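PDB 5OQR: condensin complex subunit 3 from Schizosaccharomyces pombe, which serves as a regulatory subunit of the condensin complex, which is required to convert interphase chromatin into condensed, mitotic-like chromosomes. Local coordinates for residues A[319-322]-A[328-331]; A[283-286]-A[291-294]; A[294-299]-A[315-320]; A[276-281]-A[310-315]; A[301-306]-A[331-336]. All blocks are in the same frame, centred on the assembly; numbering follows the deposited sequence.

Interaction 1. Residues A[319-322]-A[328-331]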
# COMPACT_ATOMS: atom_id res chain seq x y z
N GLU A 319 16.64 -18.29 8.70
CA GLU A 319 15.20 -18.06 8.72
C GLU A 319 14.51 -18.75 7.54
O GLU A 319 13.45 -19.35 7.71
CB GLU A 319 14.92 -16.56 8.69
CG GLU A 319 13.67 -16.13 9.43
CD GLU A 319 13.71 -14.67 9.82
OE1 GLU A 319 13.21 -13.83 9.05
OE2 GLU A 319 14.26 -14.35 10.90
N ILE A 320 15.11 -18.67 6.36
CA ILE A 320 14.54 -19.31 5.17
C ILE A 320 14.48 -20.82 5.36
O ILE A 320 13.42 -21.44 5.25
CB ILE A 320 15.34 -18.93 3.92
CG1 ILE A 320 15.21 -17.44 3.63
CG2 ILE A 320 14.88 -19.74 2.71
CD1 ILE A 320 16.24 -16.91 2.65
N CYS A 321 15.63 -21.43 5.65
CA CYS A 321 15.71 -22.89 5.70
C CYS A 321 14.72 -23.47 6.70
O CYS A 321 14.16 -24.55 6.47
CB CYS A 321 17.13 -23.32 6.04
SG CYS A 321 18.35 -22.91 4.77
N ILE A 322 14.50 -22.79 7.82
CA ILE A 322 13.53 -23.27 8.80
C ILE A 322 12.12 -23.23 8.22
O ILE A 322 11.36 -24.20 8.33
CB ILE A 322 13.64 -22.46 10.10
CG1 ILE A 322 14.98 -22.77 10.79
CG2 ILE A 322 12.48 -22.77 11.04
CD1 ILE A 322 15.25 -21.95 12.03
N ASP A 328 18.94 -30.21 5.64
CA ASP A 328 20.36 -30.39 5.34
C ASP A 328 21.07 -29.05 5.24
O ASP A 328 22.26 -28.95 5.57
CB ASP A 328 20.53 -31.19 4.06
CG ASP A 328 20.09 -32.63 4.21
OD1 ASP A 328 20.26 -33.19 5.31
OD2 ASP A 328 19.59 -33.21 3.22
N LEU A 329 20.38 -28.01 4.77
CA LEU A 329 20.99 -26.69 4.69
C LEU A 329 21.20 -26.10 6.08
O LEU A 329 22.14 -25.33 6.29
CB LEU A 329 20.13 -25.76 3.84
CG LEU A 329 20.21 -25.91 2.32
CD1 LEU A 329 21.59 -25.52 1.81
CD2 LEU A 329 19.85 -27.31 1.87
N LEU A 330 20.33 -26.44 7.04
CA LEU A 330 20.48 -25.94 8.40
C LEU A 330 21.71 -26.50 9.10
O LEU A 330 22.20 -25.88 10.04
CB LEU A 330 19.24 -26.26 9.22
CG LEU A 330 18.05 -25.31 9.10
CD1 LEU A 330 16.88 -25.85 9.90
CD2 LEU A 330 18.40 -23.91 9.56
N ASP A 331 22.21 -27.66 8.66
CA ASP A 331 23.41 -28.22 9.26
C ASP A 331 24.60 -27.29 9.13
O ASP A 331 25.60 -27.48 9.83
CB ASP A 331 23.73 -29.58 8.63
CG ASP A 331 22.81 -30.68 9.12
OD1 ASP A 331 22.34 -30.61 10.27
OD2 ASP A 331 22.55 -31.63 8.34
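Cys321 and Leu330 mark the closest approach of the two backbones, their CA atoms 6.3 Å apart, where the end of helix 308-324 meets the short, weakly bonded helix 327-330 that follows it in the chain. The side chains that fill this interval are apolar. Cys321 directs its CB at the other segment, and with SG placed beside the backbone N, anti to the carbonyl carbon (chi1 -66°), the sulfur arrives against CB of Leu329 at 3.5 Å. The methylene of the same cysteine serves the second leucine, CB of Cys321 lying 3.8 Å from CG of Leu330. A single small residue thus touches two neighbours at once, its sulfur on one and its carbon on the other. This is a worked example of a helix packed by the short helix that follows it in an all-helical HEAT-repeat protein: only five residues separate the segments, and the chain turns back on the helix it has just left. Farther out, CG1 of Ile322 comes between the two branches of Leu330, 3.7 Å from CD1 of Leu330 and almost as near to CD2, the two side chains crossing at about a right angle. Burial falls off in the same direction, for Cys321 is enclosed, Leu330 partly covered and Ile322 exposed. Leu329 carries its branched end away from helix residues 319-322 toward Ser294 and Phe317, while Cys321 also rests on Tyr326. On another side of the helix, Glu319 forms a salt bridge with Lys283 of helix 275-288.

Interaction 2. Residues A[283-286]-A[291-294]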
# COMPACT_ATOMS: atom_id res chain seq x y z
N LYS A 283 15.42 -12.72 1.04
CA LYS A 283 14.48 -13.81 0.82
C LYS A 283 13.99 -13.84 -0.62
O LYS A 283 13.90 -14.92 -1.22
CB LYS A 283 13.30 -13.68 1.79
CG LYS A 283 13.71 -13.78 3.25
CD LYS A 283 12.51 -13.89 4.16
CE LYS A 283 12.94 -14.19 5.58
NZ LYS A 283 11.78 -14.40 6.49
N LYS A 284 13.68 -12.68 -1.19
CA LYS A 284 13.19 -12.64 -2.56
C LYS A 284 14.29 -13.01 -3.55
O LYS A 284 14.03 -13.67 -4.55
CB LYS A 284 12.61 -11.26 -2.88
CG LYS A 284 11.27 -10.98 -2.22
CD LYS A 284 10.24 -12.04 -2.59
CE LYS A 284 8.82 -11.53 -2.44
NZ LYS A 284 8.42 -11.37 -1.01
N PHE A 285 15.52 -12.57 -3.29
CA PHE A 285 16.63 -12.96 -4.15
C PHE A 285 16.74 -14.48 -4.25
O PHE A 285 16.94 -15.02 -5.34
CB PHE A 285 17.94 -12.37 -3.62
CG PHE A 285 19.16 -12.85 -4.35
CD1 PHE A 285 19.86 -13.95 -3.90
CD2 PHE A 285 19.61 -12.20 -5.49
CE1 PHE A 285 20.98 -14.40 -4.57
CE2 PHE A 285 20.73 -12.65 -6.17
CZ PHE A 285 21.42 -13.75 -5.70
N PHE A 286 16.62 -15.17 -3.12
CA PHE A 286 16.76 -16.62 -3.12
C PHE A 286 15.48 -17.35 -3.53
O PHE A 286 15.54 -18.55 -3.79
CB PHE A 286 17.20 -17.10 -1.73
CG PHE A 286 18.64 -16.80 -1.43
CD1 PHE A 286 19.65 -17.36 -2.19
CD2 PHE A 286 18.99 -15.96 -0.39
CE1 PHE A 286 20.97 -17.09 -1.93
CE2 PHE A 286 20.31 -15.69 -0.12
CZ PHE A 286 21.30 -16.25 -0.89
N ASP A 291 19.16 -21.76 -6.65
CA ASP A 291 20.43 -22.46 -6.84
C ASP A 291 21.52 -21.87 -5.95
O ASP A 291 22.38 -22.61 -5.44
CB ASP A 291 20.85 -22.41 -8.30
CG ASP A 291 20.87 -20.99 -8.85
OD1 ASP A 291 19.93 -20.22 -8.56
OD2 ASP A 291 21.83 -20.64 -9.58
N SER A 292 21.50 -20.56 -5.75
CA SER A 292 22.55 -19.91 -4.97
C SER A 292 22.45 -20.25 -3.49
O SER A 292 23.47 -20.24 -2.79
CB SER A 292 22.49 -18.39 -5.17
OG SER A 292 22.72 -18.04 -6.52
N LEU A 293 21.25 -20.55 -3.00
CA LEU A 293 21.08 -20.81 -1.58
C LEU A 293 21.97 -21.96 -1.13
O LEU A 293 22.55 -21.92 -0.04
CB LEU A 293 19.62 -21.12 -1.27
CG LEU A 293 19.26 -21.17 0.22
CD1 LEU A 293 19.33 -19.78 0.84
CD2 LEU A 293 17.89 -21.79 0.43
N SER A 294 22.10 -23.00 -1.95
CA SER A 294 22.93 -24.15 -1.63
C SER A 294 24.41 -23.88 -1.83
O SER A 294 25.23 -24.77 -1.57
CB SER A 294 22.52 -25.35 -2.47
OG SER A 294 21.14 -25.65 -2.30
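Phe286 and Leu293 meet where, in the HEAT-repeat solenoid, helix 275-288 ends and the short helix 290-293 folds against its last turn, with CA atoms of these two residues 6.2 Å apart. The aromatic side chain can be followed outward from its root. CB of Phe286 points at the facing segment, and the ring atom it carries, CG, lies 3.8 Å from CD1 of Leu293. Next along the near rim, CD1 of Phe286 passes the leucine backbone, 3.7 Å from N of Leu293, and CE1 of Phe286 keeps to the same N at 3.6 Å. The tip, CZ, reaches beyond the turn to Leu296 in the following loop. The side chains of Leu293 and Phe286 cross at about a right angle. With CG of Leu293 anti to its backbone nitrogen (chi1 -169°), CD1 is carried over the ring face, a CH-pi contact 3.9 Å from CD1 of Leu293 to the ring centroid of Phe286 and only 14° off the normal. The opposite face is covered by CD1 of Phe285, so the ring is sandwiched between a methyl group and its own neighbour in sequence. Putting an alanine at Phe286 would probably open a gap between the two helices and deprive Leu293 CD1 of the aromatic face beneath it. Phe285 itself looks to helix 240-257, where it packs on Leu250, Ala251 and Ile255. Ser292 contributes carbon rather than oxygen: its CB meets the edge of the Phe286 ring near the plane, 3.8 Å from CE1.

Interaction 3. Residues A[294-299]-A[315-320]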
# COMPACT_ATOMS: atom_id res chain seq x y z
N SER A 294 22.10 -23.00 -1.95
CA SER A 294 22.93 -24.15 -1.63
C SER A 294 24.41 -23.88 -1.83
O SER A 294 25.23 -24.77 -1.57
CB SER A 294 22.52 -25.35 -2.47
OG SER A 294 21.14 -25.65 -2.30
N GLN A 295 24.79 -22.68 -2.28
CA GLN A 295 26.18 -22.34 -2.53
C GLN A 295 26.78 -21.47 -1.43
O GLN A 295 27.96 -21.12 -1.51
CB GLN A 295 26.31 -21.63 -3.88
CG GLN A 295 26.27 -22.57 -5.06
CD GLN A 295 26.01 -21.85 -6.37
OE1 GLN A 295 26.03 -20.62 -6.44
NE2 GLN A 295 25.77 -22.62 -7.43
N LEU A 296 26.00 -21.10 -0.42
CA LEU A 296 26.53 -20.34 0.70
C LEU A 296 27.23 -21.27 1.68
O LEU A 296 26.72 -22.34 2.03
CB LEU A 296 25.42 -19.58 1.42
CG LEU A 296 24.71 -18.47 0.64
CD1 LEU A 296 23.58 -17.90 1.48
CD2 LEU A 296 25.68 -17.37 0.24
N GLU A 297 28.41 -20.85 2.13
CA GLU A 297 29.19 -21.60 3.10
C GLU A 297 29.49 -20.71 4.30
O GLU A 297 29.81 -19.53 4.15
CB GLU A 297 30.50 -22.12 2.49
CG GLU A 297 30.29 -23.03 1.30
CD GLU A 297 29.46 -24.26 1.64
OE1 GLU A 297 29.57 -24.75 2.78
OE2 GLU A 297 28.70 -24.72 0.76
N PHE A 298 29.39 -21.29 5.49
CA PHE A 298 29.60 -20.58 6.75
C PHE A 298 30.69 -21.28 7.55
O PHE A 298 30.42 -21.92 8.57
CB PHE A 298 28.30 -20.50 7.55
CG PHE A 298 27.17 -19.87 6.79
CD1 PHE A 298 26.29 -20.65 6.07
CD2 PHE A 298 26.99 -18.50 6.80
CE1 PHE A 298 25.25 -20.08 5.37
CE2 PHE A 298 25.95 -17.92 6.10
CZ PHE A 298 25.08 -18.72 5.39
N PRO A 299 31.94 -21.19 7.10
CA PRO A 299 33.05 -21.75 7.87
C PRO A 299 33.26 -20.98 9.17
O PRO A 299 32.65 -19.95 9.42
CB PRO A 299 34.25 -21.61 6.94
CG PRO A 299 33.89 -20.46 6.05
CD PRO A 299 32.41 -20.54 5.86
N ARG A 315 21.44 -14.88 9.52
CA ARG A 315 20.16 -14.93 10.22
C ARG A 315 19.01 -15.13 9.24
O ARG A 315 18.04 -15.83 9.56
CB ARG A 315 19.97 -13.64 11.03
CG ARG A 315 18.54 -13.40 11.51
CD ARG A 315 17.76 -12.53 10.53
NE ARG A 315 16.43 -12.19 11.03
CZ ARG A 315 16.07 -11.00 11.50
NH1 ARG A 315 14.83 -10.81 11.93
NH2 ARG A 315 16.93 -9.99 11.54
N THR A 316 19.09 -14.54 8.05
CA THR A 316 18.04 -14.71 7.06
C THR A 316 18.11 -16.09 6.42
O THR A 316 17.08 -16.74 6.22
CB THR A 316 18.14 -13.62 5.99
OG1 THR A 316 18.18 -12.33 6.62
CG2 THR A 316 16.93 -13.68 5.06
N PHE A 317 19.32 -16.54 6.08
CA PHE A 317 19.50 -17.89 5.56
C PHE A 317 18.91 -18.92 6.52
O PHE A 317 18.19 -19.83 6.11
CB PHE A 317 20.99 -18.15 5.31
CG PHE A 317 21.33 -19.58 5.04
CD1 PHE A 317 21.36 -20.06 3.74
CD2 PHE A 317 21.63 -20.45 6.07
CE1 PHE A 317 21.68 -21.38 3.49
CE2 PHE A 317 21.95 -21.77 5.82
CZ PHE A 317 21.97 -22.23 4.53
N ASN A 318 19.22 -18.77 7.81
CA ASN A 318 18.65 -19.66 8.82
C ASN A 318 17.14 -19.51 8.88
O ASN A 318 16.41 -20.50 9.07
CB ASN A 318 19.28 -19.35 10.18
CG ASN A 318 18.78 -20.26 11.28
OD1 ASN A 318 19.06 -21.45 11.29
ND2 ASN A 318 18.04 -19.68 12.22
N GLU A 319 16.64 -18.29 8.70
CA GLU A 319 15.20 -18.06 8.72
C GLU A 319 14.51 -18.75 7.54
O GLU A 319 13.45 -19.35 7.71
CB GLU A 319 14.92 -16.56 8.69
CG GLU A 319 13.67 -16.13 9.43
CD GLU A 319 13.71 -14.67 9.82
OE1 GLU A 319 13.21 -13.83 9.05
OE2 GLU A 319 14.26 -14.35 10.90
N ILE A 320 15.11 -18.67 6.36
CA ILE A 320 14.54 -19.31 5.17
C ILE A 320 14.48 -20.82 5.36
O ILE A 320 13.42 -21.44 5.25
CB ILE A 320 15.34 -18.93 3.92
CG1 ILE A 320 15.21 -17.44 3.63
CG2 ILE A 320 14.88 -19.74 2.71
CD1 ILE A 320 16.24 -16.91 2.65
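Phe317 has the most surface buried here, and Phe298 and Leu296 of the loop 294-299 supply the cover. Carried anti to the backbone nitrogen (chi1 169°), the ring of Phe317 stands out from helix 308-324 into the loop. Phe298 brings the edge of its own ring to one face of Phe317, with CE1 of Phe298 over the centre of that face and 3.7 Å from CD2 of Phe317. The pair is edge-to-face, with ring centroids of Phe298 and Phe317 4.9 Å apart, but the planes meet at 50° and so depart from a strict T. Leu296 arrives differently: it slides past Phe317 in the opposite direction, and its methyl CD1 settles 3.8 Å from CD1 of Phe317. With an alanine at Phe317, the edge of Phe298 is likely to lose the face it packs on, with a gap probably opening between loop and helix. Elsewhere on the same helix Arg315 NE makes a nearly straight, salt-bridging hydrogen bond to Glu319 OE2 at 3.1 Å; the oxygen lies in the guanidinium plane, but the N-H meets it from above the carboxylate plane. The buried aromatic pair sits where several helical pieces of the HEAT-repeat solenoid converge: Leu293 of helix 290-293 and Leu329 of helix 327-330 both touch Phe317, while Asn318 packs on Ile369 of helix 356-372.

Interaction 4. Residues A[276-281]-A[310-315]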
# COMPACT_ATOMS: atom_id res chain seq x y z
N ASP A 276 14.32 -4.44 7.93
CA ASP A 276 13.16 -5.16 7.41
C ASP A 276 13.24 -5.32 5.90
O ASP A 276 12.99 -6.41 5.36
CB ASP A 276 11.87 -4.44 7.80
CG ASP A 276 11.53 -4.61 9.27
OD1 ASP A 276 12.07 -5.54 9.91
OD2 ASP A 276 10.71 -3.83 9.79
N VAL A 277 13.59 -4.25 5.19
CA VAL A 277 13.69 -4.33 3.74
C VAL A 277 14.85 -5.23 3.33
O VAL A 277 14.75 -5.98 2.35
CB VAL A 277 13.84 -2.92 3.13
CG1 VAL A 277 14.10 -2.99 1.63
CG2 VAL A 277 12.59 -2.10 3.40
N ALA A 278 15.95 -5.18 4.07
CA ALA A 278 17.12 -5.98 3.72
C ALA A 278 16.82 -7.47 3.85
O ALA A 278 17.26 -8.26 3.01
CB ALA A 278 18.31 -5.59 4.60
N VAL A 279 16.08 -7.86 4.88
CA VAL A 279 15.70 -9.26 5.03
C VAL A 279 14.83 -9.69 3.85
O VAL A 279 15.07 -10.73 3.23
CB VAL A 279 14.98 -9.48 6.37
CG1 VAL A 279 14.43 -10.90 6.47
CG2 VAL A 279 15.92 -9.21 7.53
N LEU A 280 13.80 -8.90 3.54
CA LEU A 280 12.90 -9.25 2.45
C LEU A 280 13.65 -9.36 1.13
O LEU A 280 13.39 -10.28 0.35
CB LEU A 280 11.79 -8.20 2.35
CG LEU A 280 10.78 -8.35 1.21
CD1 LEU A 280 9.97 -9.63 1.37
CD2 LEU A 280 9.86 -7.15 1.16
N ALA A 281 14.58 -8.45 0.87
CA ALA A 281 15.36 -8.51 -0.36
C ALA A 281 16.13 -9.82 -0.45
O ALA A 281 16.18 -10.46 -1.51
CB ALA A 281 16.32 -7.32 -0.43
N SER A 310 27.14 -9.41 6.82
CA SER A 310 27.45 -10.83 6.93
C SER A 310 26.57 -11.51 7.97
O SER A 310 26.10 -12.63 7.76
CB SER A 310 28.93 -10.99 7.27
OG SER A 310 29.17 -12.19 7.99
N SER A 311 26.32 -10.84 9.10
CA SER A 311 25.52 -11.45 10.15
C SER A 311 24.05 -11.50 9.76
O SER A 311 23.35 -12.47 10.07
CB SER A 311 25.70 -10.69 11.46
OG SER A 311 25.18 -9.37 11.37
N LEU A 312 23.56 -10.46 9.09
CA LEU A 312 22.17 -10.46 8.64
C LEU A 312 21.92 -11.56 7.63
O LEU A 312 20.84 -12.17 7.61
CB LEU A 312 21.82 -9.10 8.04
CG LEU A 312 20.36 -8.93 7.58
CD1 LEU A 312 19.44 -8.81 8.78
CD2 LEU A 312 20.24 -7.72 6.69
N LEU A 313 22.90 -11.84 6.77
CA LEU A 313 22.74 -12.89 5.77
C LEU A 313 22.57 -14.25 6.43
O LEU A 313 21.74 -15.06 6.00
CB LEU A 313 23.94 -12.91 4.83
CG LEU A 313 23.94 -14.01 3.77
CD1 LEU A 313 22.72 -13.90 2.86
CD2 LEU A 313 25.22 -13.97 2.97
N ALA A 314 23.35 -14.53 7.48
CA ALA A 314 23.24 -15.82 8.16
C ALA A 314 21.89 -15.95 8.86
O ALA A 314 21.26 -17.01 8.81
CB ALA A 314 24.39 -15.99 9.15
N ARG A 315 21.44 -14.88 9.52
CA ARG A 315 20.16 -14.93 10.22
C ARG A 315 19.01 -15.13 9.24
O ARG A 315 18.04 -15.83 9.56
CB ARG A 315 19.97 -13.64 11.03
CG ARG A 315 18.54 -13.40 11.51
CD ARG A 315 17.76 -12.53 10.53
NE ARG A 315 16.43 -12.19 11.03
CZ ARG A 315 16.07 -11.00 11.50
NH1 ARG A 315 14.83 -10.81 11.93
NH2 ARG A 315 16.93 -9.99 11.54
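Leu312 fits its forked end against Ala278 and Val279, and this is the tight half of the crossing between helices 275-288 and 308-324. Its CG is anti to the backbone nitrogen (chi1 -177°), which sends both methyls outward to the opposing helix, where each finds a different partner. CD2 of Leu312 meets CB of Ala278 at 3.6 Å, and CD1 of Leu312 meets CG2 of Val279 at 3.8 Å. Val271 and Phe361 also pack on Leu312, so this end of the contact is closed in. The side toward Arg315 is looser and partly exposed. There CG2 of Val279, already used by the leucine, also faces the guanidinium of Arg315, lying over one face near the rim and 4.2 Å from NH2 of Arg315. Such a distance gives light cover and no polar bond; the polar end of the arginine is held by Gln365, whose OE1 accepts from NH2, and by Glu319 at NE, and the guanidinium makes a cation-pi contact with Tyr368. Asp276 is still more remote, its OD1 6.3 Å from NH1 of Arg315, so that any attraction between the opposite charges is probably weak. The axes of the two short segments pass 10.2 Å apart at a signed crossing angle of -56°. Helices packed on one another through small and branched aliphatic side chains, here at a steep angle, are consistent with the all-helical HEAT-repeat solenoid to which the chain belongs.

Interaction 5. Residues A[301-306]-A[331-336]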
# COMPACT_ATOMS: atom_id res chain seq x y z
N GLN A 301 35.76 -19.24 9.92
CA GLN A 301 36.21 -17.90 9.54
C GLN A 301 35.04 -16.94 9.40
O GLN A 301 35.12 -15.78 9.80
CB GLN A 301 36.98 -17.98 8.22
CG GLN A 301 37.46 -16.64 7.66
CD GLN A 301 37.66 -16.67 6.16
OE1 GLN A 301 37.29 -17.64 5.49
NE2 GLN A 301 38.24 -15.61 5.62
N PHE A 302 33.93 -17.41 8.82
CA PHE A 302 32.78 -16.55 8.61
C PHE A 302 32.28 -15.94 9.91
O PHE A 302 31.93 -14.76 9.96
CB PHE A 302 31.66 -17.34 7.93
CG PHE A 302 30.39 -16.57 7.73
CD1 PHE A 302 30.14 -15.92 6.53
CD2 PHE A 302 29.44 -16.49 8.73
CE1 PHE A 302 28.97 -15.21 6.34
CE2 PHE A 302 28.27 -15.78 8.55
CZ PHE A 302 28.03 -15.15 7.36
N TRP A 303 32.26 -16.73 10.98
CA TRP A 303 31.70 -16.28 12.25
C TRP A 303 32.68 -15.46 13.08
O TRP A 303 32.24 -14.73 13.98
CB TRP A 303 31.23 -17.49 13.06
CG TRP A 303 30.24 -18.30 12.31
CD1 TRP A 303 30.49 -19.41 11.56
CD2 TRP A 303 28.83 -18.06 12.21
NE1 TRP A 303 29.32 -19.89 11.01
CE2 TRP A 303 28.29 -19.07 11.39
CE3 TRP A 303 27.98 -17.09 12.74
CZ2 TRP A 303 26.93 -19.13 11.08
CZ3 TRP A 303 26.63 -17.16 12.44
CH2 TRP A 303 26.12 -18.18 11.62
N LEU A 304 33.97 -15.55 12.81
CA LEU A 304 34.96 -14.77 13.54
C LEU A 304 35.20 -13.40 12.92
O LEU A 304 35.79 -12.53 13.58
CB LEU A 304 36.29 -15.53 13.61
CG LEU A 304 36.20 -16.96 14.14
CD1 LEU A 304 37.56 -17.63 14.10
CD2 LEU A 304 35.62 -16.99 15.55
N GLU A 305 34.76 -13.18 11.69
CA GLU A 305 34.90 -11.91 10.99
C GLU A 305 33.53 -11.36 10.60
O GLU A 305 33.34 -10.86 9.50
CB GLU A 305 35.79 -12.06 9.76
CG GLU A 305 37.22 -12.47 10.07
CD GLU A 305 37.98 -12.88 8.83
OE1 GLU A 305 38.47 -14.03 8.79
OE2 GLU A 305 38.08 -12.07 7.89
N LEU A 306 32.57 -11.45 11.52
CA LEU A 306 31.20 -11.05 11.21
C LEU A 306 31.10 -9.55 10.97
O LEU A 306 31.80 -8.74 11.60
CB LEU A 306 30.26 -11.46 12.34
CG LEU A 306 29.85 -12.93 12.38
CD1 LEU A 306 29.12 -13.24 13.67
CD2 LEU A 306 28.97 -13.29 11.19
N ASP A 331 22.21 -27.66 8.66
CA ASP A 331 23.41 -28.22 9.26
C ASP A 331 24.60 -27.29 9.13
O ASP A 331 25.60 -27.48 9.83
CB ASP A 331 23.73 -29.58 8.63
CG ASP A 331 22.81 -30.68 9.12
OD1 ASP A 331 22.34 -30.61 10.27
OD2 ASP A 331 22.55 -31.63 8.34
N LYS A 332 24.52 -26.29 8.25
CA LYS A 332 25.60 -25.32 8.12
C LYS A 332 25.56 -24.25 9.20
O LYS A 332 26.56 -23.56 9.41
CB LYS A 332 25.54 -24.66 6.74
CG LYS A 332 25.56 -25.65 5.60
CD LYS A 332 25.58 -24.96 4.26
CE LYS A 332 25.49 -25.96 3.13
NZ LYS A 332 25.83 -25.35 1.82
N MET A 333 24.44 -24.11 9.90
CA MET A 333 24.36 -23.18 11.01
C MET A 333 24.98 -23.80 12.26
O MET A 333 24.91 -25.02 12.45
CB MET A 333 22.92 -22.78 11.28
CG MET A 333 22.27 -21.97 10.16
SD MET A 333 22.99 -20.33 9.96
CE MET A 333 24.19 -20.62 8.66
N PRO A 334 25.57 -22.99 13.12
CA PRO A 334 26.36 -23.54 14.23
C PRO A 334 25.50 -24.05 15.36
O PRO A 334 24.33 -23.70 15.51
CB PRO A 334 27.20 -22.34 14.68
CG PRO A 334 26.35 -21.17 14.37
CD PRO A 334 25.58 -21.52 13.13
N GLU A 335 26.11 -24.90 16.18
CA GLU A 335 25.48 -25.36 17.40
C GLU A 335 25.49 -24.23 18.43
O GLU A 335 26.27 -23.28 18.35
CB GLU A 335 26.22 -26.58 17.95
CG GLU A 335 26.36 -27.72 16.94
CD GLU A 335 25.30 -28.79 17.10
OE1 GLU A 335 25.29 -29.47 18.15
OE2 GLU A 335 24.46 -28.93 16.19
N VAL A 336 24.59 -24.34 19.41
CA VAL A 336 24.46 -23.28 20.41
C VAL A 336 25.77 -23.04 21.13
O VAL A 336 26.07 -21.91 21.54
CB VAL A 336 23.33 -23.63 21.40
CG1 VAL A 336 22.00 -23.74 20.67
CG2 VAL A 336 23.64 -24.90 22.12
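Trp303 and Pro334 meet ring to ring, and the first kind of contact is CH-pi. CG of Pro334 stands over one face of the indole, 4.1 Å from the centroid of the six-membered ring of Trp303 and 17° off its normal, while CD of Pro334 approaches CZ2 of Trp303 at 3.4 Å. CD2 of Phe302 lies over the opposite face, so proline and phenylalanine enclose the indole between them. In the HEAT-repeat solenoid this joins the short helix 300-304 to the loop that leads into helix 336-348, whose Tyr342 also stacks on Trp303. The second kind is Met-aromatic. Met333 bends at both chi2 and chi3, bringing its thioether round to the rim of the indole: SD of Met333 is 5.4 Å from the six-membered centroid of Trp303 and lies at the edge, and CE of Met333, in the ring plane, is 3.9 Å from CZ2 of Trp303. The polar partners of these side chains lie outside the two segments. NE1 of Trp303 gives a weak hydrogen bond to the carbonyl O of Phe298, and Lys332 extends away from the indole to a salt bridge with Glu297.

Interactions 2, 3 and 5 are buried and rich in aromatic rings, whereas interactions 1 and 4 are only partly buried and rely mainly on aliphatic carbons, with a sulfur in the former. Helix 308-324 takes part in interactions 1, 3 and 4, meeting in turn the helix that follows it, the loop 294-299 and helix 275-288; the last also carries interaction 2. Interactions 1 and 2 join a helix to the short helix that follows it, while interactions 3, 4 and 5 join parts farther apart in sequence and alternate along the chain. Charge gathers between contacts: Lys283 with Glu319 ties interaction 2 to interactions 1 and 3, Glu297 with Lys332 interactions 3 and 5.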